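Local coordinates for protein Ser-thr phosphatase MSPP (Mycobacterium smegmatis, PDB 2JFR) that probably removes phosphate groups from serine and threonine residues of proteins, as a metal-dependent phosphatase of the PPM (PP2C) family, at residues L66-A69 and V70-A73; E194-I197 and V198-A201; S203-P206 and Q207-V210. One frame throughout, in Å; residues are numbered along the deposited sequence.

Interaction 1 (L66-A69 and V70-A73)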
ATOM      1  N   LEU A  66      -9.008  12.490  -6.065  1.00 16.42           N
ATOM      2  CA  LEU A  66      -8.294  11.261  -5.736  1.00 16.34           C
ATOM      3  C   LEU A  66      -9.186  10.072  -5.937  1.00 16.06           C
ATOM      4  O   LEU A  66      -8.786   9.069  -6.540  1.00 16.18           O
ATOM      5  CB  LEU A  66      -7.766  11.327  -4.293  1.00 16.27           C
ATOM      6  CG  LEU A  66      -7.055  10.079  -3.791  1.00 16.50           C
ATOM      7  CD1 LEU A  66      -5.875   9.770  -4.670  1.00 18.54           C
ATOM      8  CD2 LEU A  66      -6.674  10.218  -2.341  1.00 18.59           C
ATOM      9  N   LEU A  67     -10.409  10.164  -5.448  1.00 16.25           N
ATOM     10  CA  LEU A  67     -11.347   9.053  -5.623  1.00 16.63           C
ATOM     11  C   LEU A  67     -11.632   8.806  -7.090  1.00 16.37           C
ATOM     12  O   LEU A  67     -11.706   7.658  -7.553  1.00 17.02           O
ATOM     13  CB  LEU A  67     -12.633   9.259  -4.829  1.00 17.60           C
ATOM     14  CG  LEU A  67     -12.431   9.225  -3.341  1.00 22.22           C
ATOM     15  CD1 LEU A  67     -13.681   9.749  -2.650  1.00 23.09           C
ATOM     16  CD2 LEU A  67     -12.108   7.813  -2.894  1.00 33.46           C
ATOM     17  N   GLU A  68     -11.808   9.876  -7.862  1.00 16.47           N
ATOM     18  CA  GLU A  68     -12.002   9.786  -9.318  0.62 17.14           C
ATOM     19  C   GLU A  68     -10.793   9.116  -9.983  1.00 16.65           C
ATOM     20  O   GLU A  68     -10.950   8.307 -10.881  1.00 17.30           O
ATOM     21  CB  GLU A  68     -12.273  11.135  -9.942  0.62 17.46           C
ATOM     22  CG  GLU A  68     -12.608  11.054 -11.422  0.62 21.77           C
ATOM     23  CD  GLU A  68     -13.633  10.091 -11.896  0.62 25.87           C
ATOM     24  OE1 GLU A  68     -14.575   9.613 -11.220  0.62 34.44           O
ATOM     25  OE2 GLU A  68     -13.606   9.741 -13.115  0.62 35.96           O
ATOM     26  N   ALA A  69      -9.605   9.480  -9.530  1.00 16.21           N
ATOM     27  CA  ALA A  69      -8.380   8.926 -10.120  1.00 16.16           C
ATOM     28  C   ALA A  69      -8.286   7.441  -9.857  1.00 15.87           C
ATOM     29  O   ALA A  69      -7.832   6.686 -10.718  1.00 16.57           O
ATOM     30  CB  ALA A  69      -7.182   9.658  -9.565  1.00 16.75           C
ATOM     31  N   VAL A  70      -8.733   6.996  -8.678  1.00 16.13           N
ATOM     32  CA  VAL A  70      -8.754   5.571  -8.391  1.00 15.99           C
ATOM     33  C   VAL A  70      -9.767   4.867  -9.301  1.00 16.65           C
ATOM     34  O   VAL A  70      -9.485   3.789  -9.815  1.00 17.06           O
ATOM     35  CB  VAL A  70      -9.047   5.346  -6.905  1.00 17.67           C
ATOM     36  CG1 VAL A  70      -9.304   3.852  -6.601  1.00 19.33           C
ATOM     37  CG2 VAL A  70      -7.874   5.876  -6.051  1.00 18.34           C
ATOM     38  N   GLN A  71     -10.943   5.461  -9.515  1.00 16.80           N
ATOM     39  CA  GLN A  71     -11.904   4.915 -10.412  1.00 17.48           C
ATOM     40  C   GLN A  71     -11.340   4.832 -11.815  1.00 16.98           C
ATOM     41  O   GLN A  71     -11.526   3.821 -12.511  1.00 18.14           O
ATOM     42  CB  GLN A  71     -13.167   5.762 -10.461  1.00 20.38           C
ATOM     43  CG  GLN A  71     -13.994   5.792  -9.182  1.00 24.83           C
ATOM     44  CD  GLN A  71     -14.614   4.439  -8.925  1.00 28.24           C
ATOM     45  OE1 GLN A  71     -15.172   3.757  -9.767  1.00 37.36           O
ATOM     46  NE2 GLN A  71     -14.517   4.002  -7.707  1.00 26.63           N
ATOM     47  N   GLN A  72     -10.651   5.861 -12.281  1.00 17.00           N
ATOM     48  CA  GLN A  72     -10.091   5.839 -13.606  0.76 17.60           C
ATOM     49  C   GLN A  72      -8.985   4.802 -13.717  1.00 16.78           C
ATOM     50  O   GLN A  72      -8.863   4.147 -14.756  1.00 17.93           O
ATOM     51  CB  GLN A  72      -9.588   7.235 -13.937  0.76 20.57           C
ATOM     52  CG  GLN A  72     -10.749   8.196 -14.233  0.76 23.03           C
ATOM     53  CD  GLN A  72     -11.795   7.617 -15.240  0.76 30.65           C
ATOM     54  OE1 GLN A  72     -11.482   7.179 -16.338  0.76 32.85           O
ATOM     55  NE2 GLN A  72     -13.086   7.483 -14.827  0.76 51.52           N
ATOM     56  N   ALA A  73      -8.192   4.631 -12.682  1.00 16.29           N
ATOM     57  CA  ALA A  73      -7.162   3.605 -12.671  1.00 16.11           C
ATOM     58  C   ALA A  73      -7.799   2.219 -12.823  1.00 15.75           C
ATOM     59  O   ALA A  73      -7.340   1.387 -13.598  1.00 16.52           O
ATOM     60  CB  ALA A  73      -6.317   3.677 -11.410  1.00 16.71           C
TER
HETATM   61  O   HOH W   1     -12.841   5.574  -5.987  1.00 25.90           O
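Val70 and Leu66 meet on the packed side of this two-turn piece of helix 63-81, where the amide N of Val70 donates to Leu66 O at 3.0 Å. With CG1 anti to the backbone N (chi1 171°), Val70 turns its other methyl, CG2, back over the preceding turn, 3.4 Å from Leu66 O. Leu66, Ala69 and Val70 all pack on Leu53 of helix 42-59, while Leu66 and Val70 also reach Val108 of strand 106-110, so this side of the helix packs on both a neighbouring helix and a β-sheet. Ala69 O accepts from Ala73 N at 2.9 Å, and both alanines are buried.

The opposite character belongs to Glu68 and Gln72, exposed residues one turn apart, each modelled in two conformers. In the conformer described here both chains bend at chi2 and cross at a slant, with the carboxylate and amide planes 26° apart, NE2 of Gln72 donating to OE2 of Glu68 at 2.9 Å. The bond is bent, 134° at the hydrogen, and NE2 comes in from above the carboxylate plane. Between these two sides, a water donates to Leu67 O and accepts from Gln71 NE2, which also donates to Ile166 O. The chemistry implies a divided helix: apolar burial probably holds one side, whereas the i to i+4 surface carboxylate-amide link belongs to one pair of conformers and may be part-time.

Interaction 2 (E194-I197 and V198-A201)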
ATOM      1  N   GLU A 194       8.131  -9.690  13.783  1.00 18.17           N
ATOM      2  CA  GLU A 194       7.508  -8.384  13.888  1.00 18.76           C
ATOM      3  C   GLU A 194       8.415  -7.358  14.594  1.00 17.86           C
ATOM      4  O   GLU A 194       8.454  -6.235  14.166  1.00 18.31           O
ATOM      5  CB  GLU A 194       6.216  -8.486  14.658  1.00 22.57           C
ATOM      6  CG  GLU A 194       5.455  -7.158  14.860  1.00 27.53           C
ATOM      7  CD  GLU A 194       4.218  -7.301  15.694  1.00 39.81           C
ATOM      8  OE1 GLU A 194       3.681  -8.415  15.757  1.00 35.81           O
ATOM      9  OE2 GLU A 194       3.721  -6.292  16.265  1.00 47.13           O
ATOM     10  N   ALA A 195       9.136  -7.750  15.620  1.00 19.50           N
ATOM     11  CA  ALA A 195       9.982  -6.829  16.296  1.00 20.88           C
ATOM     12  C   ALA A 195      11.055  -6.287  15.382  1.00 19.63           C
ATOM     13  O   ALA A 195      11.409  -5.110  15.421  1.00 20.59           O
ATOM     14  CB  ALA A 195      10.647  -7.495  17.525  1.00 28.13           C
ATOM     15  N   LEU A 196      11.561  -7.172  14.529  1.00 20.06           N
ATOM     16  CA  LEU A 196      12.605  -6.649  13.627  0.63 19.77           C
ATOM     17  C   LEU A 196      12.037  -5.782  12.524  1.00 18.62           C
ATOM     18  O   LEU A 196      12.664  -4.801  12.115  1.00 20.07           O
ATOM     19  CB  LEU A 196      13.342  -7.911  13.203  0.63 17.58           C
ATOM     20  CG  LEU A 196      14.565  -7.542  12.378  0.63 17.54           C
ATOM     21  CD1 LEU A 196      15.607  -6.843  13.220  0.63 18.74           C
ATOM     22  CD2 LEU A 196      15.111  -8.835  11.793  0.63 18.45           C
ATOM     23  N   ILE A 197      10.805  -6.059  12.072  1.00 16.75           N
ATOM     24  CA  ILE A 197      10.114  -5.132  11.171  1.00 16.63           C
ATOM     25  C   ILE A 197       9.978  -3.775  11.827  1.00 16.54           C
ATOM     26  O   ILE A 197      10.255  -2.749  11.209  1.00 17.15           O
ATOM     27  CB  ILE A 197       8.752  -5.678  10.716  1.00 16.40           C
ATOM     28  CG1 ILE A 197       8.930  -6.956   9.875  1.00 17.30           C
ATOM     29  CG2 ILE A 197       7.985  -4.611   9.962  1.00 17.29           C
ATOM     30  CD1 ILE A 197       7.633  -7.683   9.615  1.00 18.01           C
ATOM     31  N   VAL A 198       9.531  -3.741  13.080  1.00 16.69           N
ATOM     32  CA  VAL A 198       9.357  -2.479  13.773  1.00 17.63           C
ATOM     33  C   VAL A 198      10.670  -1.784  13.971  1.00 17.91           C
ATOM     34  O   VAL A 198      10.756  -0.556  13.818  1.00 19.25           O
ATOM     35  CB  VAL A 198       8.600  -2.698  15.089  1.00 20.08           C
ATOM     36  CG1 VAL A 198       8.560  -1.364  15.864  1.00 25.13           C
ATOM     37  CG2 VAL A 198       7.198  -3.236  14.811  1.00 22.06           C
ATOM     38  N   ASP A 199      11.724  -2.541  14.304  1.00 18.54           N
ATOM     39  CA  ASP A 199      13.083  -1.940  14.436  1.00 19.47           C
ATOM     40  C   ASP A 199      13.496  -1.224  13.106  1.00 18.82           C
ATOM     41  O   ASP A 199      13.955  -0.100  13.088  1.00 20.66           O
ATOM     42  CB  ASP A 199      14.077  -3.023  14.825  1.00 21.97           C
ATOM     43  CG  ASP A 199      15.510  -2.639  14.775  1.00 29.60           C
ATOM     44  OD1 ASP A 199      15.790  -1.808  15.658  1.00 34.97           O
ATOM     45  OD2 ASP A 199      16.352  -3.171  13.985  1.00 35.46           O
ATOM     46  N   ALA A 200      13.272  -1.930  11.990  1.00 18.20           N
ATOM     47  CA  ALA A 200      13.583  -1.301  10.705  1.00 18.20           C
ATOM     48  C   ALA A 200      12.714  -0.084  10.464  1.00 18.12           C
ATOM     49  O   ALA A 200      13.174   0.971   9.998  1.00 19.22           O
ATOM     50  CB  ALA A 200      13.407  -2.350   9.601  1.00 18.90           C
ATOM     51  N   ALA A 201      11.410  -0.194  10.714  1.00 17.97           N
ATOM     52  CA  ALA A 201      10.441   0.836  10.403  1.00 18.35           C
ATOM     53  C   ALA A 201      10.653   2.111  11.239  1.00 18.80           C
ATOM     54  O   ALA A 201      10.158   3.156  10.819  1.00 21.28           O
ATOM     55  CB  ALA A 201       9.042   0.343  10.623  1.00 18.95           C
TER
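Val198 lays its CG2 methyl 3.3 Å from Glu194 O, the same carbonyl that receives the amide N of Val198 at 2.9 Å. A chi1 of 174° puts CG2 next to the valine's own nitrogen, which brings that methyl to the carbonyl. Farther along, CG of Glu194 approaches CG2 of Val198 at a looser 4.3 Å.

Three residues apart, Leu196 and Asp199 cross at a slant, and in the Leu196 conformer described here CD1 of Leu196 comes 3.8 Å from OD2 of Asp199. This is a van der Waals approach; OD2 has its polar partner in Arg212, a salt bridge. Besides the bond from Val198 N, three further i to i+4 backbone bonds continue the α-helical pattern, the last from Ala201 N to Ile197 O at 2.8 Å.

Outside the helix, Asp193 accepts from Leu196 N through OD2 at the amino end, while Arg180 donates through NH1 to Ala201 O at the other. Ile197 is buried among Leu188, Phe189 and Ala192, its side chain about 11 Å from that of the metal ligand Asp186. Helix 194-201 lies against helix 206-219, through Val216, Leu213 and Arg212, and against strand 122-125, where Met123 receives Ile197, Val198 and Ala201.

Interaction 3 (S203-P206 and Q207-V210)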
ATOM      1  N   SER A 203      13.689   3.259  12.042  1.00 21.53           N
ATOM      2  CA  SER A 203      15.012   3.792  11.794  1.00 22.01           C
ATOM      3  C   SER A 203      14.920   5.308  11.595  1.00 22.96           C
ATOM      4  O   SER A 203      14.072   5.750  10.799  1.00 22.67           O
ATOM      5  CB  SER A 203      15.600   3.242  10.539  1.00 22.28           C
ATOM      6  OG  SER A 203      15.739   1.849  10.561  1.00 22.72           O
ATOM      7  N   PRO A 204      15.678   6.117  12.301  1.00 24.63           N
ATOM      8  CA  PRO A 204      15.415   7.577  12.179  1.00 27.66           C
ATOM      9  C   PRO A 204      15.474   8.130  10.781  1.00 25.92           C
ATOM     10  O   PRO A 204      14.629   8.960  10.449  1.00 27.11           O
ATOM     11  CB  PRO A 204      16.590   8.161  12.996  1.00 37.03           C
ATOM     12  CG  PRO A 204      16.814   7.120  14.049  1.00 36.79           C
ATOM     13  CD  PRO A 204      16.654   5.790  13.335  1.00 28.18           C
ATOM     14  N   ASP A 205      16.428   7.735   9.959  1.00 26.72           N
ATOM     15  CA  ASP A 205      16.467   8.236   8.586  1.00 26.60           C
ATOM     16  C   ASP A 205      15.536   7.431   7.726  1.00 22.07           C
ATOM     17  O   ASP A 205      15.696   6.230   7.601  1.00 22.52           O
ATOM     18  CB  ASP A 205      17.914   8.149   8.092  1.00 31.64           C
ATOM     19  CG  ASP A 205      18.179   8.613   6.673  1.00 33.66           C
ATOM     20  OD1 ASP A 205      17.231   8.754   5.853  1.00 35.84           O
ATOM     21  OD2 ASP A 205      19.375   8.817   6.317  1.00 42.20           O
ATOM     22  N   PRO A 206      14.514   8.027   7.150  1.00 23.75           N
ATOM     23  CA  PRO A 206      13.566   7.239   6.302  1.00 21.92           C
ATOM     24  C   PRO A 206      14.225   6.515   5.152  1.00 21.60           C
ATOM     25  O   PRO A 206      13.739   5.449   4.751  1.00 19.64           O
ATOM     26  CB  PRO A 206      12.608   8.283   5.773  1.00 25.35           C
ATOM     27  CG  PRO A 206      13.277   9.565   6.040  1.00 30.12           C
ATOM     28  CD  PRO A 206      14.202   9.477   7.176  1.00 26.00           C
ATOM     29  N   GLN A 207      15.322   7.031   4.571  1.00 22.12           N
ATOM     30  CA  GLN A 207      15.971   6.257   3.512  0.59 22.42           C
ATOM     31  C   GLN A 207      16.662   5.023   4.049  1.00 21.62           C
ATOM     32  O   GLN A 207      16.728   4.031   3.357  1.00 23.36           O
ATOM     33  CB  GLN A 207      16.986   7.166   2.778  0.59 22.54           C
ATOM     34  CG  GLN A 207      16.299   8.340   2.072  0.59 32.62           C
ATOM     35  CD  GLN A 207      17.304   9.285   1.457  0.59 45.77           C
ATOM     36  OE1 GLN A 207      17.540   9.287   0.240  0.59 66.54           O
ATOM     37  NE2 GLN A 207      17.920  10.130   2.296  0.59 67.95           N
ATOM     38  N   VAL A 208      17.144   5.050   5.293  1.00 21.84           N
ATOM     39  CA  VAL A 208      17.628   3.857   5.942  1.00 22.17           C
ATOM     40  C   VAL A 208      16.464   2.914   6.264  1.00 20.36           C
ATOM     41  O   VAL A 208      16.550   1.709   6.075  1.00 20.35           O
ATOM     42  CB  VAL A 208      18.436   4.229   7.194  1.00 24.35           C
ATOM     43  CG1 VAL A 208      18.791   2.970   7.970  1.00 26.63           C
ATOM     44  CG2 VAL A 208      19.701   4.964   6.726  1.00 28.52           C
ATOM     45  N   ALA A 209      15.372   3.468   6.784  1.00 19.60           N
ATOM     46  CA  ALA A 209      14.214   2.665   7.131  1.00 18.15           C
ATOM     47  C   ALA A 209      13.758   1.823   5.954  1.00 17.31           C
ATOM     48  O   ALA A 209      13.511   0.628   6.108  1.00 17.33           O
ATOM     49  CB  ALA A 209      13.024   3.493   7.647  1.00 18.26           C
ATOM     50  N   VAL A 210      13.601   2.408   4.783  1.00 17.25           N
ATOM     51  CA  VAL A 210      13.069   1.641   3.657  1.00 16.96           C
ATOM     52  C   VAL A 210      14.040   0.554   3.241  1.00 17.04           C
ATOM     53  O   VAL A 210      13.602  -0.562   2.893  1.00 17.09           O
ATOM     54  CB  VAL A 210      12.623   2.496   2.482  1.00 16.79           C
ATOM     55  CG1 VAL A 210      11.430   3.375   2.846  1.00 17.99           C
ATOM     56  CG2 VAL A 210      13.750   3.358   1.881  1.00 18.58           C
TER
HETATM   57  O   HOH W   2      16.465  11.340   4.361  0.50 50.74           O
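Asp205 reaches past Pro206 to the first turn of the helix, its OD1 accepting from the amide N of Gln207 at 2.9 Å. An extended chi1 of 179° holds the carboxyl carbon anti to the aspartate's own nitrogen and puts it beside the residue's own carbonyl carbon, from where OD1 reaches the next turn. The donor stands above the carboxylate plane, 40° out of it, and the bond is bent, with an N-H...O angle of 141°.

CG2 of Val208 lies 3.9 Å from CB of Asp205 and as near to its OD2, the two side chains crossing at about a right angle. Backbone and side chain of the aspartate thus serve the same turn, because its carbonyl O takes the amide N of Ala209 in a much straighter bond of 2.9 Å. This is an N-cap: Asp205 occupies the position immediately before helix 206-219, and its negative charge would also be expected to interact favourably with the helix dipole.

Pro206 fills the first helical position, where its lack of an N-H costs nothing in i to i+4 bonding. Its ring starts against the next amide, CB of Pro206 3.2 Å from Gln207 N, and its carbonyl O accepts from Val210 N at 3.0 Å, while the ring packs on Val230 and Asp232 of strand 226-233 and on Arg180 of strand 180-184.

Gln207, extended beyond CG, runs aslant to the Asp205 side chain. In the conformer described here, a water donates to Asp205 OD1 and accepts a weak bond from Gln207 NE2, joining the two polar ends on the outer side. On the inner side Ser203 points toward the helix, CB lying 3.9 Å from CB of Ala209. Its OG, bonded to both Ala200 O and Arg212 NH1, ties the connecting loop to helix 194-201 and to helix 206-219.

How the interactions relate
The three contacts come in series along the chain, yet divide between two sides of the fold. Interaction 1, on helix 63-81, lies on the opposite side of the chain's centre from the other two, about 33 Å from interaction 2 and 30 Å from interaction 3, centre to centre. It packs on the sheet of strands 89-96 and 106-110, interactions 2 and 3 on that of strands 122-125, 180-184 and 226-233. Interactions 2 and 3, about 12 Å apart between centres, touch where Ala200 O meets Ala209 CB at 3.5 Å, helix packing on successive helix. In this PP2C β-sandwich the helices flank the sheets, whereas Asp36 of one sheet and Asp186 and Asp224 beside the other bind metal.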